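Local coordinates for nitroreductase family protein (Lactobacillus plantarum, PDB 4QLX) that uses FMN, and probably NADH, to reduce the carbon-carbon double bond of an enone fatty acid, yielding 10-oxooctadecanoic acid in polyunsaturated fatty acid saturation, at the interface of chains A and B. Coordinates in Å, arbitrary orientation; residue numbers count along the deposited sequence, not the author numbering. Chains: chain A/B, Nitroreductase family protein.

Contact 1: the interface of chains A and B. Residues chain A 120, 123-124, 127-128; chain B 77, 79, 171.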
ATOM      1  N   ARG A 120      -9.635   4.471  27.499  1.00 30.46           N
ATOM      2  CA  ARG A 120      -8.988   4.195  26.220  1.00 30.26           C
ATOM      3  C   ARG A 120      -8.773   5.493  25.432  1.00 28.24           C
ATOM      4  O   ARG A 120      -7.671   5.767  24.955  1.00 27.15           O
ATOM      5  CB  ARG A 120      -9.825   3.192  25.417  1.00 26.96           C
ATOM      6  CG  ARG A 120      -9.122   2.617  24.196  1.00 31.04           C
ATOM      7  CD  ARG A 120      -7.716   2.141  24.559  1.00 29.19           C
ATOM      8  NE  ARG A 120      -7.113   1.329  23.509  1.00 29.51           N
ATOM      9  CZ  ARG A 120      -5.807   1.139  23.377  1.00 25.61           C
ATOM     10  NH1 ARG A 120      -4.966   1.717  24.227  1.00 22.63           N
ATOM     11  NH2 ARG A 120      -5.344   0.376  22.393  1.00 27.55           N
ATOM     12  N   GLN A 123      -5.909   7.420  26.698  1.00 27.10           N
ATOM     13  CA  GLN A 123      -4.633   6.852  26.269  1.00 27.76           C
ATOM     14  C   GLN A 123      -4.301   7.340  24.848  1.00 28.99           C
ATOM     15  O   GLN A 123      -3.180   7.787  24.574  1.00 26.41           O
ATOM     16  CB  GLN A 123      -4.667   5.317  26.334  1.00 28.79           C
ATOM     17  CG  GLN A 123      -4.888   4.761  27.773  1.00 33.95           C
ATOM     18  CD  GLN A 123      -5.103   3.244  27.820  1.00 39.13           C
ATOM     19  OE1 GLN A 123      -5.164   2.580  26.780  1.00 35.38           O
ATOM     20  NE2 GLN A 123      -5.221   2.691  29.037  1.00 31.12           N
ATOM     21  N   ILE A 124      -5.294   7.288  23.966  1.00 22.76           N
ATOM     22  CA  ILE A 124      -5.099   7.656  22.562  1.00 26.37           C
ATOM     23  C   ILE A 124      -4.761   9.141  22.403  1.00 27.28           C
ATOM     24  O   ILE A 124      -3.807   9.495  21.702  1.00 27.29           O
ATOM     25  CB  ILE A 124      -6.345   7.320  21.719  1.00 23.72           C
ATOM     26  CG1 ILE A 124      -6.682   5.831  21.832  1.00 27.38           C
ATOM     27  CG2 ILE A 124      -6.136   7.701  20.239  1.00 25.28           C
ATOM     28  CD1 ILE A 124      -8.018   5.467  21.212  1.00 26.87           C
ATOM     29  N   THR A 127      -1.317  10.085  24.128  1.00 28.07           N
ATOM     30  CA  THR A 127      -0.111   9.493  23.571  1.00 23.51           C
ATOM     31  C   THR A 127       0.309  10.085  22.232  1.00 27.14           C
ATOM     32  O   THR A 127       1.481  10.439  22.046  1.00 22.18           O
ATOM     33  CB  THR A 127      -0.286   7.971  23.425  1.00 27.40           C
ATOM     34  OG1 THR A 127      -0.469   7.401  24.731  1.00 21.65           O
ATOM     35  CG2 THR A 127       0.929   7.331  22.731  1.00 21.54           C
ATOM     36  N   PHE A 128      -0.633  10.207  21.303  1.00 24.75           N
ATOM     37  CA  PHE A 128      -0.252  10.538  19.933  1.00 26.70           C
ATOM     38  C   PHE A 128      -0.545  11.969  19.510  1.00 25.76           C
ATOM     39  O   PHE A 128       0.166  12.513  18.659  1.00 25.79           O
ATOM     40  CB  PHE A 128      -0.920   9.557  18.963  1.00 20.05           C
ATOM     41  CG  PHE A 128      -0.460   8.146  19.151  1.00 22.66           C
ATOM     42  CD1 PHE A 128       0.789   7.749  18.699  1.00 22.35           C
ATOM     43  CD2 PHE A 128      -1.257   7.222  19.813  1.00 21.95           C
ATOM     44  CE1 PHE A 128       1.225   6.451  18.885  1.00 20.65           C
ATOM     45  CE2 PHE A 128      -0.828   5.920  20.001  1.00 20.40           C
ATOM     46  CZ  PHE A 128       0.412   5.533  19.539  1.00 19.04           C
TER
ATOM     47  N   MET B  77       7.087   2.453  21.171  1.00 21.68           N
ATOM     48  CA  MET B  77       6.267   3.122  22.181  1.00 21.95           C
ATOM     49  C   MET B  77       5.445   2.098  22.957  1.00 22.04           C
ATOM     50  O   MET B  77       5.036   1.080  22.409  1.00 19.84           O
ATOM     51  CB  MET B  77       5.357   4.164  21.533  1.00 22.57           C
ATOM     52  CG  MET B  77       6.128   5.216  20.743  1.00 25.01           C
ATOM     53  SD  MET B  77       5.050   6.458  20.018  1.00 22.90           S
ATOM     54  CE  MET B  77       4.259   7.088  21.500  1.00 20.96           C
ATOM     55  N   PHE B  79       2.499   2.145  24.106  1.00 20.06           N
ATOM     56  CA  PHE B  79       1.142   1.998  23.585  1.00 19.16           C
ATOM     57  C   PHE B  79       1.028   0.744  22.722  1.00 18.30           C
ATOM     58  O   PHE B  79      -0.011   0.086  22.699  1.00 17.81           O
ATOM     59  CB  PHE B  79       0.740   3.243  22.777  1.00 17.38           C
ATOM     60  CG  PHE B  79      -0.688   3.231  22.295  1.00 20.15           C
ATOM     61  CD1 PHE B  79      -1.047   2.557  21.133  1.00 16.34           C
ATOM     62  CD2 PHE B  79      -1.674   3.902  23.001  1.00 20.95           C
ATOM     63  CE1 PHE B  79      -2.367   2.550  20.692  1.00 16.50           C
ATOM     64  CE2 PHE B  79      -2.995   3.896  22.566  1.00 23.49           C
ATOM     65  CZ  PHE B  79      -3.340   3.229  21.414  1.00 21.90           C
ATOM     66  N   GLY B 171       4.161   3.980  15.736  1.00 16.04           N
ATOM     67  CA  GLY B 171       4.420   4.514  17.058  1.00 17.47           C
ATOM     68  C   GLY B 171       5.693   3.914  17.619  1.00 22.60           C
ATOM     69  O   GLY B 171       5.643   2.964  18.423  1.00 21.09           O
TER
HETATM   70  O   HOH W   1      -2.520   0.420  23.844  1.00 22.79           O
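With CG anti to its backbone N (chi1 -175°), B:Phe79 swings its ring away from the short 3-10 helix 78-80 and onto helix 118-133 of the partner, where A:Phe128 keeps CG anti to its carbonyl carbon and points a ring edge back. The two rings meet edge to face, their planes 80° apart: CE2 of A:Phe128 stands over the centre of the B:Phe79 ring, 3.5 Å from its CG. On the face opposite A:Phe128, the guanidinium of A:Arg120 lies nearly parallel to the ring, displaced toward its CE2-CZ rim, with NH1 3.4 Å from CE2 of B:Phe79. A bend at chi2 (48°) in A:Arg120 brings the group there, and OE1 of A:Gln123 fixes its rotation by accepting a bond from NH1 nearly along the C=O axis (2.7 Å). Water 1 lies over that same face and joins NH1 of A:Arg120 to the backbone O of B:Phe79, 2.8 Å from each. The methyl CG2 of A:Thr127 slides past CE of B:Met77 at 3.6 Å and covers one face of A:Phe128, while OG1 turns back to O of A:Gln123. An alanine in place of B:Phe79 would remove the ring that A:Phe128 and A:Arg120 pack against and would probably loosen this corner of the dimer. B:Phe79 lines the FMN pocket, and A:Arg120, A:Phe128 and B:Met77 line the 10-oxooctadecanoic acid site, so the patch probably couples dimer packing to the active site.

Contact 2: the interface of chains A and B. Residues chain A 19, 45, 48-50, 150, 153-154, 157; chain B 19, 22, 153, 156-157.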
ATOM      1  N   MET A  19      -3.455  -9.404  -7.196  1.00 19.55           N
ATOM      2  CA  MET A  19      -2.191  -8.943  -6.615  1.00 16.84           C
ATOM      3  C   MET A  19      -0.924  -9.497  -7.274  1.00 18.81           C
ATOM      4  O   MET A  19       0.048  -8.760  -7.474  1.00 18.35           O
ATOM      5  CB  MET A  19      -2.164  -9.281  -5.109  1.00 17.31           C
ATOM      6  CG  MET A  19      -0.933  -8.772  -4.367  1.00 20.93           C
ATOM      7  SD  MET A  19      -0.977  -9.229  -2.601  1.00 33.90           S
ATOM      8  CE  MET A  19      -2.620  -8.645  -2.169  1.00 18.71           C
ATOM      9  N   GLU A  45     -13.402   2.659  -2.350  1.00 18.24           N
ATOM     10  CA  GLU A  45     -12.924   1.310  -2.033  1.00 20.85           C
ATOM     11  C   GLU A  45     -11.455   1.294  -1.571  1.00 16.50           C
ATOM     12  O   GLU A  45     -11.107   0.617  -0.597  1.00 19.13           O
ATOM     13  CB  GLU A  45     -13.125   0.400  -3.239  1.00 19.11           C
ATOM     14  CG  GLU A  45     -14.589   0.014  -3.442  1.00 21.48           C
ATOM     15  CD  GLU A  45     -14.886  -0.598  -4.806  1.00 22.51           C
ATOM     16  OE1 GLU A  45     -13.980  -0.642  -5.675  1.00 21.11           O
ATOM     17  OE2 GLU A  45     -16.042  -1.030  -5.014  1.00 25.18           O
ATOM     18  N   THR A  48     -10.684   2.426   2.143  1.00 13.11           N
ATOM     19  CA  THR A  48     -10.787   1.471   3.249  1.00 15.55           C
ATOM     20  C   THR A  48      -9.400   1.199   3.850  1.00 16.79           C
ATOM     21  O   THR A  48      -9.286   0.606   4.930  1.00 13.38           O
ATOM     22  CB  THR A  48     -11.435   0.137   2.804  1.00 17.21           C
ATOM     23  OG1 THR A  48     -10.628  -0.485   1.797  1.00 17.40           O
ATOM     24  CG2 THR A  48     -12.828   0.378   2.238  1.00 20.99           C
ATOM     25  N   ALA A  49      -8.347   1.652   3.166  1.00 11.35           N
ATOM     26  CA  ALA A  49      -6.969   1.528   3.665  1.00 15.28           C
ATOM     27  C   ALA A  49      -6.786   2.053   5.107  1.00 15.88           C
ATOM     28  O   ALA A  49      -7.527   2.936   5.546  1.00 15.59           O
ATOM     29  CB  ALA A  49      -5.996   2.270   2.702  1.00 16.41           C
ATOM     30  N   PRO A  50      -5.790   1.513   5.844  1.00 14.43           N
ATOM     31  CA  PRO A  50      -5.448   2.053   7.167  1.00 16.94           C
ATOM     32  C   PRO A  50      -4.716   3.377   7.014  1.00 15.78           C
ATOM     33  O   PRO A  50      -4.274   3.708   5.920  1.00 13.97           O
ATOM     34  CB  PRO A  50      -4.513   0.990   7.746  1.00 17.79           C
ATOM     35  CG  PRO A  50      -3.793   0.498   6.529  1.00 17.27           C
ATOM     36  CD  PRO A  50      -4.874   0.426   5.459  1.00 15.77           C
ATOM     37  N   VAL A 150      -0.191   3.848   1.111  1.00 15.32           N
ATOM     38  CA  VAL A 150      -0.981   2.637   1.327  1.00 13.64           C
ATOM     39  C   VAL A 150      -2.330   2.735   0.625  1.00 15.21           C
ATOM     40  O   VAL A 150      -2.854   1.713   0.166  1.00 12.28           O
ATOM     41  CB  VAL A 150      -1.200   2.297   2.831  1.00 13.16           C
ATOM     42  CG1 VAL A 150       0.146   2.086   3.537  1.00 12.22           C
ATOM     43  CG2 VAL A 150      -2.048   3.365   3.549  1.00 15.50           C
ATOM     44  N   MET A 153      -1.510   2.060  -3.088  1.00 14.18           N
ATOM     45  CA  MET A 153      -1.362   0.621  -3.290  1.00 14.20           C
ATOM     46  C   MET A 153      -2.730  -0.057  -3.365  1.00 13.49           C
ATOM     47  O   MET A 153      -2.947  -0.911  -4.205  1.00 14.61           O
ATOM     48  CB  MET A 153      -0.521  -0.000  -2.162  1.00 15.96           C
ATOM     49  CG  MET A 153      -0.161  -1.499  -2.397  1.00 14.96           C
ATOM     50  SD  MET A 153       0.876  -1.797  -3.852  1.00 15.56           S
ATOM     51  CE  MET A 153      -0.261  -2.660  -4.942  1.00 12.76           C
ATOM     52  N   GLN A 154      -3.670   0.324  -2.502  1.00 14.24           N
ATOM     53  CA  GLN A 154      -4.979  -0.314  -2.581  1.00 14.46           C
ATOM     54  C   GLN A 154      -5.679   0.084  -3.879  1.00 16.56           C
ATOM     55  O   GLN A 154      -6.368  -0.734  -4.474  1.00 13.82           O
ATOM     56  CB  GLN A 154      -5.847   0.013  -1.351  1.00 16.23           C
ATOM     57  CG  GLN A 154      -5.378  -0.770  -0.117  1.00 17.05           C
ATOM     58  CD  GLN A 154      -6.515  -1.241   0.787  1.00 17.31           C
ATOM     59  OE1 GLN A 154      -6.462  -2.344   1.340  1.00 16.83           O
ATOM     60  NE2 GLN A 154      -7.552  -0.408   0.940  1.00 15.51           N
ATOM     61  N   LEU A 157      -4.816  -2.073  -6.765  1.00 15.92           N
ATOM     62  CA  LEU A 157      -5.475  -3.377  -6.699  1.00 18.75           C
ATOM     63  C   LEU A 157      -6.950  -3.218  -7.068  1.00 17.94           C
ATOM     64  O   LEU A 157      -7.493  -4.015  -7.827  1.00 16.11           O
ATOM     65  CB  LEU A 157      -5.319  -4.007  -5.291  1.00 14.70           C
ATOM     66  CG  LEU A 157      -3.850  -4.242  -4.905  1.00 14.22           C
ATOM     67  CD1 LEU A 157      -3.664  -4.755  -3.485  1.00 13.52           C
ATOM     68  CD2 LEU A 157      -3.215  -5.233  -5.897  1.00 18.03           C
TER
ATOM     69  N   MET B  19      -9.780  -7.348   1.674  1.00 19.78           N
ATOM     70  CA  MET B  19      -9.511  -5.917   1.705  1.00 18.93           C
ATOM     71  C   MET B  19     -10.545  -5.118   2.486  1.00 20.21           C
ATOM     72  O   MET B  19     -10.181  -4.234   3.248  1.00 19.52           O
ATOM     73  CB  MET B  19      -9.433  -5.346   0.298  1.00 15.16           C
ATOM     74  CG  MET B  19      -8.981  -3.876   0.281  1.00 17.21           C
ATOM     75  SD  MET B  19      -8.893  -3.185  -1.393  1.00 26.91           S
ATOM     76  CE  MET B  19      -7.528  -4.142  -2.066  1.00 20.30           C
ATOM     77  N   ARG B  22     -10.875  -6.013   6.333  1.00 18.09           N
ATOM     78  CA  ARG B  22      -9.623  -5.836   7.063  1.00 19.97           C
ATOM     79  C   ARG B  22      -9.806  -4.823   8.205  1.00 19.69           C
ATOM     80  O   ARG B  22     -10.270  -3.708   7.981  1.00 19.51           O
ATOM     81  CB  ARG B  22      -8.498  -5.362   6.125  1.00 18.70           C
ATOM     82  CG  ARG B  22      -7.146  -5.177   6.833  1.00 15.89           C
ATOM     83  CD  ARG B  22      -6.268  -4.096   6.171  1.00 15.42           C
ATOM     84  NE  ARG B  22      -6.950  -2.808   6.129  1.00 17.22           N
ATOM     85  CZ  ARG B  22      -7.096  -2.006   7.184  1.00 19.35           C
ATOM     86  NH1 ARG B  22      -6.577  -2.339   8.355  1.00 14.40           N
ATOM     87  NH2 ARG B  22      -7.750  -0.864   7.061  1.00 14.98           N
ATOM     88  N   MET B 153       1.438  -2.280   2.905  1.00 17.07           N
ATOM     89  CA  MET B 153       0.014  -2.451   2.622  1.00 14.37           C
ATOM     90  C   MET B 153      -0.275  -3.850   2.065  1.00 12.61           C
ATOM     91  O   MET B 153      -1.246  -4.511   2.451  1.00 13.61           O
ATOM     92  CB  MET B 153      -0.472  -1.373   1.635  1.00 15.99           C
ATOM     93  CG  MET B 153      -1.994  -1.398   1.364  1.00 15.92           C
ATOM     94  SD  MET B 153      -2.975  -1.006   2.842  1.00 15.16           S
ATOM     95  CE  MET B 153      -3.653  -2.627   3.243  1.00 15.77           C
ATOM     96  N   LEU B 156      -0.132  -6.536   4.908  1.00 14.35           N
ATOM     97  CA  LEU B 156      -1.398  -6.547   5.660  1.00 14.11           C
ATOM     98  C   LEU B 156      -2.470  -7.411   4.986  1.00 14.64           C
ATOM     99  O   LEU B 156      -3.201  -8.163   5.642  1.00 17.04           O
ATOM    100  CB  LEU B 156      -1.941  -5.129   5.822  1.00 15.68           C
ATOM    101  CG  LEU B 156      -1.165  -4.102   6.644  1.00 13.40           C
ATOM    102  CD1 LEU B 156      -1.897  -2.754   6.580  1.00  9.82           C
ATOM    103  CD2 LEU B 156      -1.013  -4.576   8.075  1.00 12.74           C
ATOM    104  N   LEU B 157      -2.577  -7.272   3.671  1.00 14.89           N
ATOM    105  CA  LEU B 157      -3.532  -8.045   2.893  1.00 18.00           C
ATOM    106  C   LEU B 157      -3.086  -9.506   2.775  1.00 17.67           C
ATOM    107  O   LEU B 157      -3.902 -10.417   2.907  1.00 16.40           O
ATOM    108  CB  LEU B 157      -3.718  -7.428   1.489  1.00 12.32           C
ATOM    109  CG  LEU B 157      -4.272  -6.001   1.461  1.00 14.98           C
ATOM    110  CD1 LEU B 157      -4.304  -5.419   0.027  1.00 13.28           C
ATOM    111  CD2 LEU B 157      -5.672  -5.916   2.096  1.00 15.69           C
TER
HETATM  112  O   HOH W   2      -7.891  -2.565   3.442  1.00 18.42           O
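Nitroreductase-family flavoproteins are typically dimers whose long central helices pack across the two-fold, and here helix 137-161 of each chain does so. The dense part centres on B:Met153, bent at chi2 (65°) and chi3 so that its thioether folds against the partner. SD rests 3.5 Å from CD of A:Pro50 and also touches CB of A:Val150, while CE turns toward OE1 of A:Gln154. Toward the C-terminal ends of these helices, the CD1 methyls of A:Leu157 and B:Leu157 meet at 3.6 Å, and CE of each Met19 caps CB of the opposite Leu157. The side chains of A:Gln154 and B:Met19 approach tip to tip, the amide running against CG and SD.

Beside this apolar packing lies a polar, hydrated margin. Water 2 gathers OE1 of A:Gln154 (2.6 Å), O of B:Met19 and NE of B:Arg22, so the amide oxygen set among thioethers still has a polar partner. B:Arg22, an FMN-binding residue, bends at chi3 (58°) and lays one guanidinium face on CD of A:Pro50. In the plane of that group, NH2 donates to the backbone O of A:Thr48 at 3.0 Å, 153° at the hydrogen. A second shell steadies this edge: OG1 of A:Thr48 gives a bond to O of A:Glu45 (2.7 Å) and accepts one from NE2 of A:Gln154 (3.2 Å), which orients the amide with its oxygen toward the water.

About 24 Å separates the C-alpha centres of contact 1 and contact 2, which belong to one two-fold symmetric interface and share no residue. Contact 1 is peripheral, where helix 118-133 of one subunit reaches over the 3-10 helix 78-80 of the other; contact 2 is central and pairs the two copies of helix 137-161. Helices 118-133 and 137-161 follow each other in the chain, so one stretch of sequence supplies both an arm and a core to the dimer. FMN-pocket residues occur in both, among them B:Phe79 and B:Arg22, which suggests that subunit pairing and cofactor binding are coupled.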